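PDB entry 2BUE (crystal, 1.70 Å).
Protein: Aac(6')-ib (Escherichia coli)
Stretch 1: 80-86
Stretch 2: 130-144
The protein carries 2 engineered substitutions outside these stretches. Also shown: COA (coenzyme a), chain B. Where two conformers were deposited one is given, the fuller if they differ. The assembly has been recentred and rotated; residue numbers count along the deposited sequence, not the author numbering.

Stretch 1 80-86: PYIAMLN
Stretch 2 (130-144) GLGTKLVRALVELLF

No hydrogen bond joins the strand to the helix; the contact is made entirely by side chains, and three strand residues supply it. Strand 80-85 is extended (Tyr81 phi/psi -127/153°, Ala83 -84/133°), so Tyr81, Ala83 and Leu85 point their CA-to-CB bonds toward helix 131-144, while Pro80, Ile82 and Met84 lie out of reach. The axes approach to 10.0 Å with their N-to-C directions at 124°, so the register runs in reverse: Tyr81 pairs with Leu139, Ala83 with Leu135, Leu85 with Leu131, one strand alternation per helical turn. The CA atoms of Ala83 and Leu135 are 6.9 Å apart, against 9.2 Å for both Tyr81 CA to Leu139 CA and Leu85 CA to Leu131 CA, and the small methyl suits this narrow centre: Ala83 CB lies 3.6 Å from Leu135 CD1 (Leu135 t,t). Tyr81 (chi1 m, chi2 -83°) spans the wider gap, with CE2 3.7 Å from Leu139 CD1 (t,p) and CE1 4.2 Å from Leu142 CD1 (t,t); its OH is hydrogen-bonded elsewhere in the structure. At the other end, Leu85 CD2 (t,p) meets Leu131 CD1 at 3.8 Å. Together 276 Å² is buried. The helix, near -60/-45°, starts after N-cap Gly130, where coenzyme A accepts hydrogen bonds from Gly132 N (O4A, 2.8 Å) and Thr133 OG1 (O1A, 2.7 Å).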

ATOM      1  N   PRO A  80       6.050  -3.246   6.458  1.00  9.43           N
ATOM      2  CA  PRO A  80       6.512  -2.072   5.704  1.00  9.82           C
ATOM      3  C   PRO A  80       7.634  -2.364   4.724  1.00  9.80           C
ATOM      4  O   PRO A  80       8.570  -3.138   5.041  1.00 10.19           O
ATOM      5  CB  PRO A  80       7.009  -1.121   6.810  1.00  9.26           C
ATOM      6  CG  PRO A  80       7.599  -2.065   7.869  1.00 10.11           C
ATOM      7  CD  PRO A  80       6.765  -3.381   7.753  1.00  9.91           C
ATOM      8  N   TYR A  81       7.555  -1.725   3.552  1.00  9.53           N
ATOM      9  CA  TYR A  81       8.572  -1.839   2.503  1.00  9.67           C
ATOM     10  C   TYR A  81       9.067  -0.465   2.047  1.00 10.34           C
ATOM     11  O   TYR A  81       8.320   0.522   2.115  1.00  9.92           O
ATOM     12  CB  TYR A  81       8.004  -2.532   1.251  1.00  9.80           C
ATOM     13  CG  TYR A  81       7.261  -3.800   1.536  1.00 11.03           C
ATOM     14  CD1 TYR A  81       7.939  -5.010   1.698  1.00 12.01           C
ATOM     15  CD2 TYR A  81       5.872  -3.787   1.656  1.00  9.73           C
ATOM     16  CE1 TYR A  81       7.232  -6.193   1.988  1.00 11.58           C
ATOM     17  CE2 TYR A  81       5.140  -4.950   1.937  1.00  9.98           C
ATOM     18  CZ  TYR A  81       5.836  -6.147   2.116  1.00 11.33           C
ATOM     19  OH  TYR A  81       5.120  -7.294   2.365  1.00 10.89           O
ATOM     20  N   ILE A  82      10.305  -0.431   1.557  1.00 10.60           N
ATOM     21  CA  ILE A  82      10.813   0.704   0.809  1.00 10.92           C
ATOM     22  C   ILE A  82      10.920   0.285  -0.656  1.00 11.98           C
ATOM     23  O   ILE A  82      11.489  -0.772  -0.971  1.00 12.99           O
ATOM     24  CB  ILE A  82      12.179   1.234   1.349  1.00 10.05           C
ATOM     25  CG1 ILE A  82      12.026   1.688   2.810  1.00 11.58           C
ATOM     26  CG2 ILE A  82      12.685   2.372   0.415  1.00 11.60           C
ATOM     27  CD1 ILE A  82      11.075   2.886   3.027  1.00 14.78           C
ATOM     28  N   ALA A  83      10.337   1.106  -1.527  1.00 12.68           N
ATOM     29  CA  ALA A  83      10.434   0.920  -2.972  1.00 13.31           C
ATOM     30  C   ALA A  83      11.729   1.529  -3.472  1.00 14.43           C
ATOM     31  O   ALA A  83      12.059   2.689  -3.137  1.00 14.62           O
ATOM     32  CB  ALA A  83       9.245   1.558  -3.666  1.00 14.10           C
ATOM     33  N   MET A  84      12.440   0.753  -4.295  1.00 15.05           N
ATOM     34  CA  MET A  84      13.751   1.149  -4.826  1.00 16.87           C
ATOM     35  C   MET A  84      13.746   1.231  -6.352  1.00 17.85           C
ATOM     36  O   MET A  84      13.127   0.402  -7.016  1.00 18.89           O
ATOM     37  CB  MET A  84      14.810   0.118  -4.418  1.00 17.11           C
ATOM     38  CG  MET A  84      14.918  -0.145  -2.926  1.00 18.07           C
ATOM     39  SD  MET A  84      15.563   1.276  -2.031  1.00 18.84           S
ATOM     40  CE  MET A  84      17.209   1.415  -2.769  1.00 20.43           C
ATOM     41  N   LEU A  85      14.441   2.232  -6.887  1.00 19.78           N
ATOM     42  CA  LEU A  85      14.612   2.383  -8.330  1.00 21.42           C
ATOM     43  C   LEU A  85      16.024   2.875  -8.581  1.00 22.92           C
ATOM     44  O   LEU A  85      16.434   3.911  -8.038  1.00 23.22           O
ATOM     45  CB  LEU A  85      13.604   3.381  -8.906  1.00 21.43           C
ATOM     46  CG  LEU A  85      13.773   3.804 -10.376  1.00 21.99           C
ATOM     47  CD1 LEU A  85      13.431   2.624 -11.311  1.00 23.48           C
ATOM     48  CD2 LEU A  85      12.952   5.052 -10.724  1.00 21.96           C
ATOM     49  N   ASN A  86      16.771   2.110  -9.381  1.00 24.37           N
ATOM     50  CA  ASN A  86      18.173   2.426  -9.686  1.00 25.86           C
ATOM     51  C   ASN A  86      18.993   2.734  -8.426  1.00 25.26           C
ATOM     52  O   ASN A  86      19.713   3.740  -8.375  1.00 26.11           O
ATOM     53  CB  ASN A  86      18.253   3.605 -10.663  1.00 26.54           C
ATOM     54  CG  ASN A  86      17.503   3.350 -11.974  1.00 28.75           C
ATOM     55  OD1 ASN A  86      17.547   2.250 -12.535  1.00 32.76           O
ATOM     56  ND2 ASN A  86      16.822   4.384 -12.471  1.00 30.60           N
ATOM     57  N   GLY A 130       3.965   6.632 -14.363  1.00 22.06           N
ATOM     58  CA  GLY A 130       3.888   5.166 -14.397  1.00 20.45           C
ATOM     59  C   GLY A 130       4.632   4.414 -13.300  1.00 18.99           C
ATOM     60  O   GLY A 130       4.543   3.185 -13.213  1.00 18.74           O
ATOM     61  N   LEU A 131       5.356   5.147 -12.455  1.00 17.66           N
ATOM     62  CA  LEU A 131       6.186   4.534 -11.396  1.00 17.44           C
ATOM     63  C   LEU A 131       5.325   3.892 -10.300  1.00 15.24           C
ATOM     64  O   LEU A 131       5.683   2.837  -9.755  1.00 14.41           O
ATOM     65  CB  LEU A 131       7.108   5.594 -10.781  1.00 17.78           C
ATOM     66  CG  LEU A 131       8.543   5.259 -10.418  1.00 21.53           C
ATOM     67  CD1 LEU A 131       9.285   4.588 -11.614  1.00 22.99           C
ATOM     68  CD2 LEU A 131       9.276   6.554  -9.994  1.00 20.90           C
ATOM     69  N   GLY A 132       4.208   4.536  -9.967  1.00 14.14           N
ATOM     70  CA  GLY A 132       3.270   3.980  -8.983  1.00 13.06           C
ATOM     71  C   GLY A 132       2.664   2.662  -9.461  1.00 13.43           C
ATOM     72  O   GLY A 132       2.560   1.703  -8.691  1.00 12.52           O
ATOM     73  N   THR A 133       2.285   2.602 -10.740  1.00 12.66           N
ATOM     74  CA  THR A 133       1.800   1.351 -11.335  1.00 13.56           C
ATOM     75  C   THR A 133       2.879   0.243 -11.241  1.00 13.16           C
ATOM     76  O   THR A 133       2.577  -0.885 -10.834  1.00 13.30           O
ATOM     77  CB  THR A 133       1.313   1.581 -12.799  1.00 14.58           C
ATOM     78  OG1 THR A 133       0.231   2.523 -12.783  1.00 16.08           O
ATOM     79  CG2 THR A 133       0.796   0.291 -13.409  1.00 14.61           C
ATOM     80  N   LYS A 134       4.124   0.565 -11.580  1.00 13.15           N
ATOM     81  CA  LYS A 134       5.235  -0.394 -11.410  1.00 13.31           C
ATOM     82  C   LYS A 134       5.382  -0.893  -9.966  1.00 13.16           C
ATOM     83  O   LYS A 134       5.551  -2.087  -9.721  1.00 12.73           O
ATOM     84  CB  LYS A 134       6.549   0.238 -11.868  1.00 14.33           C
ATOM     85  CG  LYS A 134       6.646   0.316 -13.354  1.00 16.23           C
ATOM     86  CD  LYS A 134       7.842   1.134 -13.777  1.00 21.93           C
ATOM     87  CE  LYS A 134       7.858   1.291 -15.284  1.00 25.79           C
ATOM     88  NZ  LYS A 134       8.485   0.090 -15.902  1.00 30.34           N
ATOM     89  N   LEU A 135       5.320   0.049  -9.024  1.00 12.14           N
ATOM     90  CA  LEU A 135       5.428  -0.272  -7.606  0.50 11.92           C
ATOM     91  C   LEU A 135       4.293  -1.230  -7.202  1.00 11.94           C
ATOM     92  O   LEU A 135       4.538  -2.293  -6.601  1.00 12.15           O
ATOM     93  CB  LEU A 135       5.401   1.024  -6.780  0.50 11.55           C
ATOM     94  CG  LEU A 135       5.672   0.945  -5.277  0.50 11.40           C
ATOM     95  CD1 LEU A 135       5.896   2.355  -4.745  0.50 11.17           C
ATOM     96  CD2 LEU A 135       4.508   0.261  -4.526  0.50 11.44           C
ATOM     97  N   VAL A 136       3.053  -0.873  -7.550  1.00 11.40           N
ATOM     98  CA  VAL A 136       1.908  -1.719  -7.215  1.00 11.08           C
ATOM     99  C   VAL A 136       2.042  -3.115  -7.852  1.00 11.30           C
ATOM    100  O   VAL A 136       1.874  -4.124  -7.164  1.00  9.33           O
ATOM    101  CB  VAL A 136       0.581  -1.024  -7.522  1.00 11.83           C
ATOM    102  CG1 VAL A 136      -0.591  -1.960  -7.216  1.00 12.51           C
ATOM    103  CG2 VAL A 136       0.484   0.261  -6.642  1.00 11.69           C
ATOM    104  N   ARG A 137       2.423  -3.177  -9.123  1.00 11.46           N
ATOM    105  CA  ARG A 137       2.625  -4.480  -9.777  0.50 11.89           C
ATOM    106  C   ARG A 137       3.671  -5.331  -9.033  1.00 11.88           C
ATOM    107  O   ARG A 137       3.488  -6.534  -8.839  1.00 11.81           O
ATOM    108  CB  ARG A 137       2.998  -4.289 -11.249  0.50 11.90           C
ATOM    109  CG  ARG A 137       1.838  -3.775 -12.091  0.50 12.46           C
ATOM    110  CD  ARG A 137       2.243  -3.587 -13.536  0.50 13.18           C
ATOM    111  NE  ARG A 137       1.106  -3.178 -14.350  0.50 14.77           N
ATOM    112  CZ  ARG A 137       1.201  -2.586 -15.536  0.50 16.19           C
ATOM    113  NH1 ARG A 137       2.390  -2.330 -16.065  0.50 16.67           N
ATOM    114  NH2 ARG A 137       0.109  -2.237 -16.190  0.50 16.64           N
ATOM    115  N   ALA A 138       4.757  -4.695  -8.597  1.00 11.67           N
ATOM    116  CA  ALA A 138       5.821  -5.400  -7.861  1.00 11.18           C
ATOM    117  C   ALA A 138       5.323  -5.932  -6.513  1.00 11.60           C
ATOM    118  O   ALA A 138       5.638  -7.073  -6.111  1.00 10.98           O
ATOM    119  CB  ALA A 138       7.034  -4.483  -7.678  1.00 12.09           C
ATOM    120  N   LEU A 139       4.506  -5.121  -5.840  1.00 10.95           N
ATOM    121  CA  LEU A 139       3.925  -5.528  -4.566  1.00 11.33           C
ATOM    122  C   LEU A 139       2.927  -6.676  -4.732  1.00 10.51           C
ATOM    123  O   LEU A 139       2.926  -7.614  -3.947  1.00  9.81           O
ATOM    124  CB  LEU A 139       3.274  -4.318  -3.886  1.00 12.68           C
ATOM    125  CG  LEU A 139       2.890  -4.548  -2.418  1.00 14.65           C
ATOM    126  CD1 LEU A 139       3.965  -5.271  -1.574  1.00 15.06           C
ATOM    127  CD2 LEU A 139       2.524  -3.235  -1.745  1.00 15.12           C
ATOM    128  N   VAL A 140       2.105  -6.602  -5.778  1.00  9.35           N
ATOM    129  CA  VAL A 140       1.140  -7.658  -6.070  1.00  9.73           C
ATOM    130  C   VAL A 140       1.879  -8.971  -6.359  1.00  8.95           C
ATOM    131  O   VAL A 140       1.511 -10.015  -5.841  1.00  8.84           O
ATOM    132  CB  VAL A 140       0.228  -7.259  -7.258  1.00 10.17           C
ATOM    133  CG1 VAL A 140      -0.542  -8.460  -7.830  1.00 10.83           C
ATOM    134  CG2 VAL A 140      -0.773  -6.173  -6.810  1.00 10.06           C
ATOM    135  N   GLU A 141       2.905  -8.899  -7.196  1.00  9.21           N
ATOM    136  CA  GLU A 141       3.709 -10.103  -7.503  1.00  9.57           C
ATOM    137  C   GLU A 141       4.342 -10.702  -6.232  1.00  8.94           C
ATOM    138  O   GLU A 141       4.246 -11.928  -5.992  1.00 10.47           O
ATOM    139  CB  GLU A 141       4.764  -9.795  -8.565  1.00 10.79           C
ATOM    140  CG  GLU A 141       5.544 -11.051  -8.993  1.00 11.99           C
ATOM    141  CD  GLU A 141       6.388 -10.819 -10.214  1.00 16.83           C
ATOM    142  OE1 GLU A 141       5.894 -10.225 -11.196  1.00 20.35           O
ATOM    143  OE2 GLU A 141       7.567 -11.217 -10.181  1.00 21.06           O
ATOM    144  N   LEU A 142       4.940  -9.843  -5.395  1.00  8.87           N
ATOM    145  CA  LEU A 142       5.537 -10.280  -4.142  0.50  8.81           C
ATOM    146  C   LEU A 142       4.510 -11.048  -3.299  1.00  8.38           C
ATOM    147  O   LEU A 142       4.765 -12.179  -2.840  1.00  8.25           O
ATOM    148  CB  LEU A 142       6.076  -9.050  -3.392  0.50  9.34           C
ATOM    149  CG  LEU A 142       6.844  -9.238  -2.081  0.50 10.00           C
ATOM    150  CD1 LEU A 142       7.655  -7.971  -1.806  0.50  9.60           C
ATOM    151  CD2 LEU A 142       5.890  -9.507  -0.941  0.50 11.36           C
ATOM    152  N   LEU A 143       3.351 -10.429  -3.094  1.00  8.05           N
ATOM    153  CA  LEU A 143       2.318 -11.026  -2.277  1.00  8.57           C
ATOM    154  C   LEU A 143       1.831 -12.380  -2.813  1.00  8.34           C
ATOM    155  O   LEU A 143       1.658 -13.316  -2.033  1.00  9.73           O
ATOM    156  CB  LEU A 143       1.160 -10.035  -2.049  1.00  8.40           C
ATOM    157  CG  LEU A 143       1.548  -8.830  -1.177  1.00  7.37           C
ATOM    158  CD1 LEU A 143       0.439  -7.739  -1.221  1.00  8.97           C
ATOM    159  CD2 LEU A 143       1.824  -9.239   0.275  1.00 10.44           C
ATOM    160  N   PHE A 144       1.603 -12.489  -4.125  1.00  8.53           N
ATOM    161  CA  PHE A 144       1.160 -13.773  -4.676  1.00  9.20           C
ATOM    162  C   PHE A 144       2.278 -14.842  -4.643  1.00  9.78           C
ATOM    163  O   PHE A 144       2.013 -16.023  -4.801  1.00 10.53           O
ATOM    164  CB  PHE A 144       0.563 -13.606  -6.069  1.00  9.99           C
ATOM    165  CG  PHE A 144      -0.828 -12.999  -6.061  1.00  8.17           C
ATOM    166  CD1 PHE A 144      -1.816 -13.494  -5.191  1.00 11.12           C
ATOM    167  CD2 PHE A 144      -1.171 -11.984  -6.968  1.00 11.26           C
ATOM    168  CE1 PHE A 144      -3.130 -12.966  -5.204  1.00 10.50           C
ATOM    169  CE2 PHE A 144      -2.473 -11.429  -6.982  1.00 10.29           C
ATOM    170  CZ  PHE A 144      -3.439 -11.914  -6.110  1.00 10.53           C
TER
HETATM  171  N1A COA B1200      -7.020  12.489 -11.499  1.00 42.67           N
HETATM  172  C2A COA B1200      -7.423  11.385 -12.126  1.00 42.45           C
HETATM  173  N3A COA B1200      -6.565  10.613 -12.778  1.00 42.51           N
HETATM  174  C4A COA B1200      -5.263  10.947 -12.816  1.00 41.95           C
HETATM  175  C5A COA B1200      -4.808  12.088 -12.179  1.00 42.93           C
HETATM  176  C6A COA B1200      -5.726  12.875 -11.502  1.00 42.58           C
HETATM  177  N6A COA B1200      -5.313  13.982 -10.875  1.00 42.42           N
HETATM  178  N7A COA B1200      -3.493  12.181 -12.373  1.00 43.29           N
HETATM  179  C8A COA B1200      -3.126  11.137 -13.111  1.00 42.65           C
HETATM  180  N9A COA B1200      -4.205  10.395 -13.384  1.00 42.29           N
HETATM  181  C1B COA B1200      -4.228   9.151 -14.144  1.00 41.32           C
HETATM  182  C2B COA B1200      -2.981   9.159 -15.004  1.00 41.48           C
HETATM  183  O2B COA B1200      -3.322   9.704 -16.283  1.00 43.24           O
HETATM  184  C3B COA B1200      -2.628   7.676 -15.048  1.00 41.00           C
HETATM  185  O3B COA B1200      -3.535   7.000 -15.925  1.00 44.05           O
HETATM  186  P3B COA B1200      -3.191   6.805 -17.476  1.00 47.39           P
HETATM  187  O7A COA B1200      -4.332   5.782 -18.002  1.00 48.04           O
HETATM  188  O8A COA B1200      -1.789   6.021 -17.545  1.00 47.17           O
HETATM  189  O9A COA B1200      -3.181   8.101 -18.211  1.00 48.38           O
HETATM  190  C4B COA B1200      -2.957   7.219 -13.619  1.00 37.01           C
HETATM  191  O4B COA B1200      -3.980   8.128 -13.127  1.00 37.53           O
HETATM  192  C5B COA B1200      -1.842   7.094 -12.577  1.00 32.33           C
HETATM  193  O5B COA B1200      -0.909   6.055 -12.899  1.00 26.61           O
HETATM  194  P1A COA B1200       0.649   6.275 -12.477  1.00 22.87           P
HETATM  195  O1A COA B1200       1.360   4.945 -12.426  1.00 24.10           O
HETATM  196  O2A COA B1200       1.303   7.372 -13.234  1.00 23.34           O
HETATM  197  O3A COA B1200       0.435   6.767 -10.977  1.00 20.71           O
HETATM  198  P2A COA B1200       1.626   7.390 -10.053  1.00 20.42           P
HETATM  199  O4A COA B1200       2.930   6.951 -10.585  1.00 19.72           O
HETATM  200  O5A COA B1200       1.372   8.834  -9.771  1.00 21.36           O
HETATM  201  O6A COA B1200       1.331   6.566  -8.688  1.00 20.90           O
HETATM  202  CBP COA B1200       0.296   6.972  -6.525  1.00 17.37           C
HETATM  203  CCP COA B1200       0.047   6.635  -8.010  1.00 17.47           C
HETATM  204  CDP COA B1200      -1.079   7.086  -5.827  1.00 18.58           C
HETATM  205  CEP COA B1200       1.128   5.825  -5.893  1.00 14.99           C
HETATM  206  CAP COA B1200       1.075   8.327  -6.425  1.00 17.81           C
HETATM  207  OAP COA B1200       0.457   9.327  -7.262  1.00 19.21           O
HETATM  208  C9P COA B1200       1.228   8.832  -4.973  1.00 17.40           C
HETATM  209  O9P COA B1200       2.008   8.265  -4.205  1.00 16.50           O
HETATM  210  N8P COA B1200       0.471   9.901  -4.638  1.00 18.16           N
HETATM  211  C7P COA B1200       0.492  10.515  -3.291  1.00 19.68           C
HETATM  212  C6P COA B1200       0.126   9.479  -2.196  1.00 21.60           C
HETATM  213  C5P COA B1200      -1.137   8.640  -2.510  1.00 24.11           C
HETATM  214  O5P COA B1200      -2.121   9.133  -3.069  1.00 21.45           O
HETATM  215  N4P COA B1200      -1.089   7.356  -2.119  1.00 22.83           N
HETATM  216  C3P COA B1200      -2.216   6.438  -2.388  1.00 24.72           C
HETATM  217  C2P COA B1200      -3.284   6.457  -1.296  1.00 27.31           C
HETATM  218  S1P COA B1200      -4.598   5.187  -1.578  1.00 29.33           S